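Local coordinates for cytidine deaminase (Burkholderia pseudomallei, PDB 3DMO), which probably deaminates cytidine and 2'-deoxycytidine to uridine and 2'-deoxyuridine at a zinc-dependent site, salvaging these nucleosides for UMP synthesis, at residues I15-A20 with G35-T40; V86-G91 with T116-D121; Q101-L106 with G128-D133. All blocks are in the same frame, centred on the assembly; numbering follows the deposited sequence.

Overall arrangement
Interactions 1 and 2 meet in the central sheet, where strands 34-40 and 80-87 are neighbours: their centres are about 13 Å apart, Gly35 O probably accepts a hydrogen bond from Val86 N at 2.9 Å, and Val86 CG1 packs against the helix of interaction 1. Interaction 3 lies on the opposite side of the chain's centre from interaction 1, its own centre about 19 Å from that of interaction 1 and about 22 Å from that of interaction 2. From the zinc ion held by Cys61, Cys96 and Cys99, the side chain of Met103 in interaction 3 is about 7 Å away, that of Ala36 in interaction 1 about 9 Å, and Gly87 in interaction 2 about 11 Å.

Interaction 1: I15-A20 with G35-T40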
# COMPACT_ATOMS: atom_id res chain seq x y z
N ILE A 15 11.28 8.20 -23.61
CA ILE A 15 11.05 6.75 -23.68
C ILE A 15 12.38 5.99 -23.53
O ILE A 15 12.45 5.00 -22.81
CB ILE A 15 10.32 6.35 -24.98
CG1 ILE A 15 8.83 6.71 -24.88
CG2 ILE A 15 10.50 4.85 -25.27
CD1 ILE A 15 8.11 6.80 -26.24
N GLU A 16 13.42 6.48 -24.21
CA GLU A 16 14.74 5.86 -24.09
C GLU A 16 15.26 5.89 -22.65
O GLU A 16 15.90 4.94 -22.20
CB GLU A 16 15.76 6.49 -25.06
CG GLU A 16 15.58 6.07 -26.53
CD GLU A 16 15.51 4.55 -26.72
OE1 GLU A 16 16.46 3.84 -26.29
OE2 GLU A 16 14.51 4.05 -27.30
N ALA A 17 14.98 6.97 -21.93
CA ALA A 17 15.35 7.07 -20.51
C ALA A 17 14.53 6.10 -19.64
O ALA A 17 15.06 5.49 -18.71
CB ALA A 17 15.21 8.51 -20.02
N ALA A 18 13.24 5.94 -19.96
CA ALA A 18 12.38 4.99 -19.25
C ALA A 18 12.86 3.55 -19.44
O ALA A 18 12.83 2.75 -18.50
CB ALA A 18 10.94 5.15 -19.69
N LYS A 19 13.31 3.22 -20.65
CA LYS A 19 13.86 1.89 -20.92
C LYS A 19 15.18 1.66 -20.18
O LYS A 19 15.43 0.56 -19.70
CB LYS A 19 14.04 1.67 -22.43
CG LYS A 19 12.75 1.61 -23.20
CD LYS A 19 12.98 1.41 -24.70
CE LYS A 19 11.65 1.17 -25.40
NZ LYS A 19 11.79 0.93 -26.86
N ALA A 20 16.01 2.69 -20.08
CA ALA A 20 17.24 2.59 -19.29
C ALA A 20 16.94 2.40 -17.81
O ALA A 20 17.62 1.62 -17.14
CB ALA A 20 18.14 3.82 -19.52
N GLY A 35 9.93 0.37 -16.23
CA GLY A 35 10.72 1.59 -16.07
C GLY A 35 9.89 2.83 -16.29
O GLY A 35 8.89 2.81 -17.02
N ALA A 36 10.31 3.92 -15.66
CA ALA A 36 9.68 5.21 -15.86
C ALA A 36 10.74 6.28 -15.88
O ALA A 36 11.80 6.13 -15.28
CB ALA A 36 8.66 5.49 -14.76
N ALA A 37 10.47 7.36 -16.60
CA ALA A 37 11.35 8.51 -16.60
C ALA A 37 10.52 9.77 -16.53
O ALA A 37 9.61 9.97 -17.33
CB ALA A 37 12.24 8.52 -17.82
N LEU A 38 10.86 10.61 -15.56
CA LEU A 38 10.10 11.80 -15.23
C LEU A 38 10.97 13.01 -15.54
O LEU A 38 12.14 13.04 -15.14
CB LEU A 38 9.79 11.77 -13.73
CG LEU A 38 9.04 12.88 -13.02
CD1 LEU A 38 7.60 12.97 -13.52
CD2 LEU A 38 9.08 12.59 -11.53
N VAL A 39 10.42 13.98 -16.27
CA VAL A 39 11.19 15.19 -16.57
C VAL A 39 10.52 16.37 -15.90
O VAL A 39 9.31 16.54 -16.00
CB VAL A 39 11.40 15.42 -18.11
CG1 VAL A 39 10.07 15.59 -18.86
CG2 VAL A 39 12.35 16.62 -18.35
N THR A 40 11.32 17.18 -15.20
CA THR A 40 10.80 18.26 -14.38
C THR A 40 10.68 19.57 -15.16
O THR A 40 11.11 19.67 -16.31
CB THR A 40 11.70 18.50 -13.16
OG1 THR A 40 12.97 19.00 -13.60
CG2 THR A 40 11.93 17.21 -12.38
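Extended backbone torsions at Ala37 (phi -138°, psi 128°) set its methyl on the face of strand 35-40 turned to the helix, whereas the helical torsions of Ala17 and Ala18 present two successive methyls along the flank of 15-20. Alternation along the strand then turns the methyl of Ala36 to the other face. The segments run closer to antiparallel than parallel, at 133°, and their axes come within 5.8 Å of each other, a close approach to which small residues, alanine and glycine, are suited. The CA atoms of Ala18 and Ala36 lie 4.3 Å apart.

Ala37 CB lies over the helix backbone, 3.5 Å from Ala18 N, and meets Ala17 CB at 3.7 Å; the methyl of Ala18 is a little farther off. Ala18 CB in turn rests alongside the strand backbone, 3.8 Å from Ala37 N. Single methyls suit these places because each fills the narrow gap without forcing the backbones apart.

At Gly35 the fit is closer still. Gly35 CA makes a C-H...O contact of 3.4 Å with Ala18 O, and a beta carbon here would point at the helix and fall 2.1 Å from that same Ala18 O, a clash that glycine avoids. No conventional hydrogen bond joins the segments: the strand spends its backbone groups on strands 45-49 and 80-87, and the contact is van der Waals packing.

On the other face Ala36 touches Ala62 of helix 62-72, its side chain about 5 Å from that of Glu63, the predicted proton donor. Strand 34-40 is thus sandwiched between two helices, as in the layered alpha-beta-alpha fold of the cytidine deaminase family.

Interaction 2: V86-G91 with T116-D121; sequences VGETHG and TNMQGD
One side chain, Asn117, organises its own turn and also ties it to the other segment. Its CG takes the crowded position between backbone N and carbonyl carbon (chi1 59°), folding the amide back over the turn. There Asn117 OD1 accepts from two backbone donors, Gln119 N and Asp121 N, each at 3.0 Å; the first makes an Asx turn. At the opposite end, Asn117 ND2 donates a nearly straight bond of 2.8 Å to Asp121 OD2, in the amide plane and on the anti lone pair, and another, more bent, to Thr89 O at 3.0 Å. An amide suits this place because it offers both acceptor and donor.

A water bridges the segments, donating to Glu88 OE1 and Thr89 O and accepting from Met118 N and Gln119 NE2. Thr89 OG1 donates to Gly91 O at 2.8 Å, bracing its own loop. Toward the interior the contact turns apolar: Val86 CB meets Thr116 CG2 at 3.7 Å, and Val86 CG2 lies against Met118 SD.

The two loops leave neighbouring parallel strands, 80-87 and 112-116, at their C-terminal ends, while helix 11-22 packs Ala18 and Lys19 on Val86, Ile15 on Thr116 and Arg22 on Met118.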
# COMPACT_ATOMS: atom_id res chain seq x y z
N VAL A 86 7.30 2.33 -19.37
CA VAL A 86 7.53 1.25 -20.33
C VAL A 86 7.56 -0.13 -19.64
O VAL A 86 8.13 -0.28 -18.57
CB VAL A 86 8.82 1.49 -21.19
CG1 VAL A 86 10.08 1.56 -20.31
CG2 VAL A 86 8.97 0.42 -22.26
N GLY A 87 6.93 -1.12 -20.27
CA GLY A 87 7.05 -2.51 -19.85
C GLY A 87 6.90 -3.43 -21.04
O GLY A 87 6.62 -2.98 -22.15
N GLU A 88 7.09 -4.73 -20.81
CA GLU A 88 6.96 -5.75 -21.85
C GLU A 88 5.48 -6.16 -21.98
O GLU A 88 5.07 -7.24 -21.54
CB GLU A 88 7.85 -6.96 -21.53
CG GLU A 88 7.93 -8.01 -22.63
CD GLU A 88 8.66 -7.51 -23.87
OE1 GLU A 88 7.99 -7.25 -24.90
OE2 GLU A 88 9.91 -7.36 -23.80
N THR A 89 4.70 -5.29 -22.60
CA THR A 89 3.26 -5.50 -22.73
C THR A 89 2.84 -5.47 -24.20
O THR A 89 3.59 -4.99 -25.06
CB THR A 89 2.46 -4.42 -21.94
OG1 THR A 89 2.99 -3.12 -22.24
CG2 THR A 89 2.58 -4.65 -20.44
N HIS A 90 1.65 -5.99 -24.49
CA HIS A 90 1.14 -6.02 -25.86
C HIS A 90 0.92 -4.62 -26.44
O HIS A 90 1.43 -4.29 -27.51
CB HIS A 90 -0.16 -6.84 -25.97
CG HIS A 90 -0.75 -6.82 -27.34
ND1 HIS A 90 -0.01 -7.10 -28.47
CD2 HIS A 90 -2.00 -6.52 -27.78
CE1 HIS A 90 -0.78 -6.98 -29.54
NE2 HIS A 90 -1.99 -6.63 -29.15
N GLY A 91 0.12 -3.82 -25.74
CA GLY A 91 -0.04 -2.40 -26.06
C GLY A 91 0.86 -1.54 -25.18
O GLY A 91 1.70 -2.07 -24.44
N THR A 116 4.31 3.36 -23.26
CA THR A 116 4.90 2.59 -24.34
C THR A 116 5.23 1.15 -23.93
O THR A 116 5.01 0.75 -22.78
CB THR A 116 6.14 3.32 -24.95
OG1 THR A 116 6.51 2.71 -26.19
CG2 THR A 116 7.33 3.34 -24.00
N ASN A 117 5.72 0.35 -24.87
CA ASN A 117 6.16 -1.00 -24.57
C ASN A 117 7.53 -1.20 -25.19
O ASN A 117 8.21 -0.22 -25.50
CB ASN A 117 5.15 -2.05 -25.05
CG ASN A 117 4.89 -1.96 -26.55
OD1 ASN A 117 5.57 -1.24 -27.26
ND2 ASN A 117 3.89 -2.69 -27.02
N MET A 118 7.94 -2.46 -25.37
CA MET A 118 9.25 -2.76 -25.92
C MET A 118 9.19 -3.02 -27.43
O MET A 118 10.15 -3.51 -28.01
CB MET A 118 9.88 -3.95 -25.20
CG MET A 118 10.11 -3.74 -23.70
SD MET A 118 11.16 -2.32 -23.33
CE MET A 118 12.78 -2.88 -23.85
N GLN A 119 8.05 -2.69 -28.05
CA GLN A 119 7.82 -2.97 -29.46
C GLN A 119 7.39 -1.75 -30.27
O GLN A 119 6.79 -1.88 -31.34
CB GLN A 119 6.75 -4.06 -29.61
CG GLN A 119 7.07 -5.37 -28.91
CD GLN A 119 5.92 -6.34 -29.00
OE1 GLN A 119 5.78 -7.05 -30.00
NE2 GLN A 119 5.06 -6.35 -27.98
N GLY A 120 7.67 -0.55 -29.75
CA GLY A 120 7.36 0.70 -30.46
C GLY A 120 5.93 1.22 -30.41
O GLY A 120 5.61 2.19 -31.10
N ASP A 121 5.07 0.60 -29.62
CA ASP A 121 3.70 1.10 -29.47
C ASP A 121 3.62 2.20 -28.42
O ASP A 121 4.07 2.01 -27.29
CB ASP A 121 2.74 -0.04 -29.12
CG ASP A 121 2.82 -1.18 -30.12
OD1 ASP A 121 2.50 -0.95 -31.32
OD2 ASP A 121 3.21 -2.29 -29.72
O HOH W 1 6.49 -5.05 -25.42

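Interaction 3: Q101-L106 with G128-D133; sequences QVMIEL and GDLLPD
Helix 97-107 runs past the end of the short helix 127-130, whose helical torsions break at Leu131 (phi -137°, psi 78°), with CA atoms 6.5 Å apart at Ile104 and Gly128 and 7.3 Å at Gln101 and Leu131.

That break directs the side chain of Leu131 at the longer helix. With CG anti to the backbone N (chi1 -160°), Leu131 CD2 enters between two residues about one helical turn apart, meeting Ile104 CG2 at 4.1 Å and Gln101 OE1 at 3.6 Å. An apolar leucine suits this place, since its CD2 methyl is packed against the aliphatic Ile104 and the side of Gln101. Ile104 crosses it obliquely and extends Ile104 CD1 to Gly128 CA at 3.9 Å; without a side chain, Gly128 presents its bare CA to that methyl. Two residues after Gly128, Leu130 CD1 touches Met103 CE tip to tip at 4.1 Å, the thioether chain bending at its last torsion.

The contact is mainly apolar, with no hydrogen bond between the segments. The Gln101 chain bends at chi2, and the side chains of Gln101 and Leu131 cross at about a right angle. The buried amide of Gln101 is satisfied from outside the segments: OE1 accepts from Gly97 N of the second subunit, whose Arg100 bonds to Pro132 O and Asp133 O, and NE2 donates to Phe135 O.

Met103 also packs on Leu67 of helix 62-72, close to the zinc ligand Cys99. Leu130 rests on Arg123 and Thr125, so that the short helix sits against helix 97-107 and beside strand 122-126, the outermost strand of the sheet within this chain.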
# COMPACT_ATOMS: atom_id res chain seq x y z
N GLN A 101 -3.30 7.53 -8.92
CA GLN A 101 -3.66 8.38 -7.79
C GLN A 101 -2.49 9.26 -7.34
O GLN A 101 -2.66 10.45 -7.04
CB GLN A 101 -4.19 7.53 -6.62
CG GLN A 101 -4.84 8.33 -5.48
CD GLN A 101 -6.10 9.04 -5.92
OE1 GLN A 101 -7.04 8.41 -6.41
NE2 GLN A 101 -6.14 10.35 -5.74
N VAL A 102 -1.29 8.67 -7.33
CA VAL A 102 -0.07 9.40 -6.97
C VAL A 102 0.33 10.38 -8.09
O VAL A 102 0.68 11.53 -7.81
CB VAL A 102 1.08 8.43 -6.63
CG1 VAL A 102 2.40 9.18 -6.44
CG2 VAL A 102 0.74 7.63 -5.38
N MET A 103 0.23 9.95 -9.34
CA MET A 103 0.48 10.84 -10.47
C MET A 103 -0.43 12.06 -10.48
O MET A 103 0.01 13.16 -10.78
CB MET A 103 0.37 10.11 -11.81
CG MET A 103 1.54 9.21 -12.10
SD MET A 103 1.50 8.61 -13.79
CE MET A 103 0.07 7.54 -13.76
N ILE A 104 -1.71 11.87 -10.13
CA ILE A 104 -2.63 13.00 -10.18
C ILE A 104 -2.34 14.02 -9.06
O ILE A 104 -2.41 15.22 -9.30
CB ILE A 104 -4.13 12.58 -10.28
CG1 ILE A 104 -4.87 13.60 -11.18
CG2 ILE A 104 -4.77 12.40 -8.90
CD1 ILE A 104 -6.26 13.18 -11.58
N GLU A 105 -2.00 13.53 -7.87
CA GLU A 105 -1.66 14.41 -6.75
C GLU A 105 -0.33 15.14 -6.96
O GLU A 105 -0.25 16.37 -6.78
CB GLU A 105 -1.66 13.64 -5.44
CG GLU A 105 -1.15 14.45 -4.27
CD GLU A 105 -1.98 14.27 -3.03
OE1 GLU A 105 -2.89 13.41 -3.04
OE2 GLU A 105 -1.71 14.99 -2.05
N LEU A 106 0.71 14.42 -7.37
CA LEU A 106 2.03 15.00 -7.53
C LEU A 106 2.25 15.72 -8.87
O LEU A 106 2.95 16.72 -8.92
CB LEU A 106 3.11 13.93 -7.29
CG LEU A 106 3.12 13.29 -5.89
CD1 LEU A 106 4.24 12.26 -5.79
CD2 LEU A 106 3.26 14.35 -4.81
N GLY A 128 -5.07 13.19 -15.58
CA GLY A 128 -6.51 13.38 -15.43
C GLY A 128 -7.33 12.42 -16.28
O GLY A 128 -8.35 11.90 -15.82
N ASP A 129 -6.91 12.19 -17.52
CA ASP A 129 -7.62 11.25 -18.40
C ASP A 129 -7.55 9.81 -17.89
O ASP A 129 -8.50 9.04 -18.05
CB ASP A 129 -7.07 11.30 -19.83
CG ASP A 129 -7.40 12.61 -20.54
OD1 ASP A 129 -8.46 13.20 -20.26
OD2 ASP A 129 -6.60 13.04 -21.38
N LEU A 130 -6.42 9.45 -17.27
CA LEU A 130 -6.22 8.12 -16.71
C LEU A 130 -7.07 7.87 -15.46
O LEU A 130 -7.38 6.72 -15.12
CB LEU A 130 -4.74 7.88 -16.39
CG LEU A 130 -3.80 7.64 -17.57
CD1 LEU A 130 -2.37 7.72 -17.08
CD2 LEU A 130 -4.07 6.29 -18.23
N LEU A 131 -7.46 8.96 -14.80
CA LEU A 131 -8.20 8.87 -13.54
C LEU A 131 -9.34 9.88 -13.52
O LEU A 131 -9.22 10.94 -12.88
CB LEU A 131 -7.25 9.05 -12.34
CG LEU A 131 -7.70 8.54 -10.97
CD1 LEU A 131 -7.88 7.02 -10.95
CD2 LEU A 131 -6.69 8.97 -9.92
N PRO A 132 -10.45 9.57 -14.22
CA PRO A 132 -11.56 10.52 -14.33
C PRO A 132 -12.27 10.73 -12.99
O PRO A 132 -12.45 9.78 -12.22
CB PRO A 132 -12.49 9.88 -15.36
CG PRO A 132 -12.16 8.42 -15.35
CD PRO A 132 -10.70 8.32 -14.97
N ASP A 133 -12.64 11.98 -12.72
CA ASP A 133 -13.26 12.36 -11.46
C ASP A 133 -12.47 11.78 -10.29
O ASP A 133 -13.01 11.00 -9.49
CB ASP A 133 -14.72 11.91 -11.42
CG ASP A 133 -15.45 12.43 -10.19
OD1 ASP A 133 -15.01 13.46 -9.62
OD2 ASP A 133 -16.45 11.80 -9.78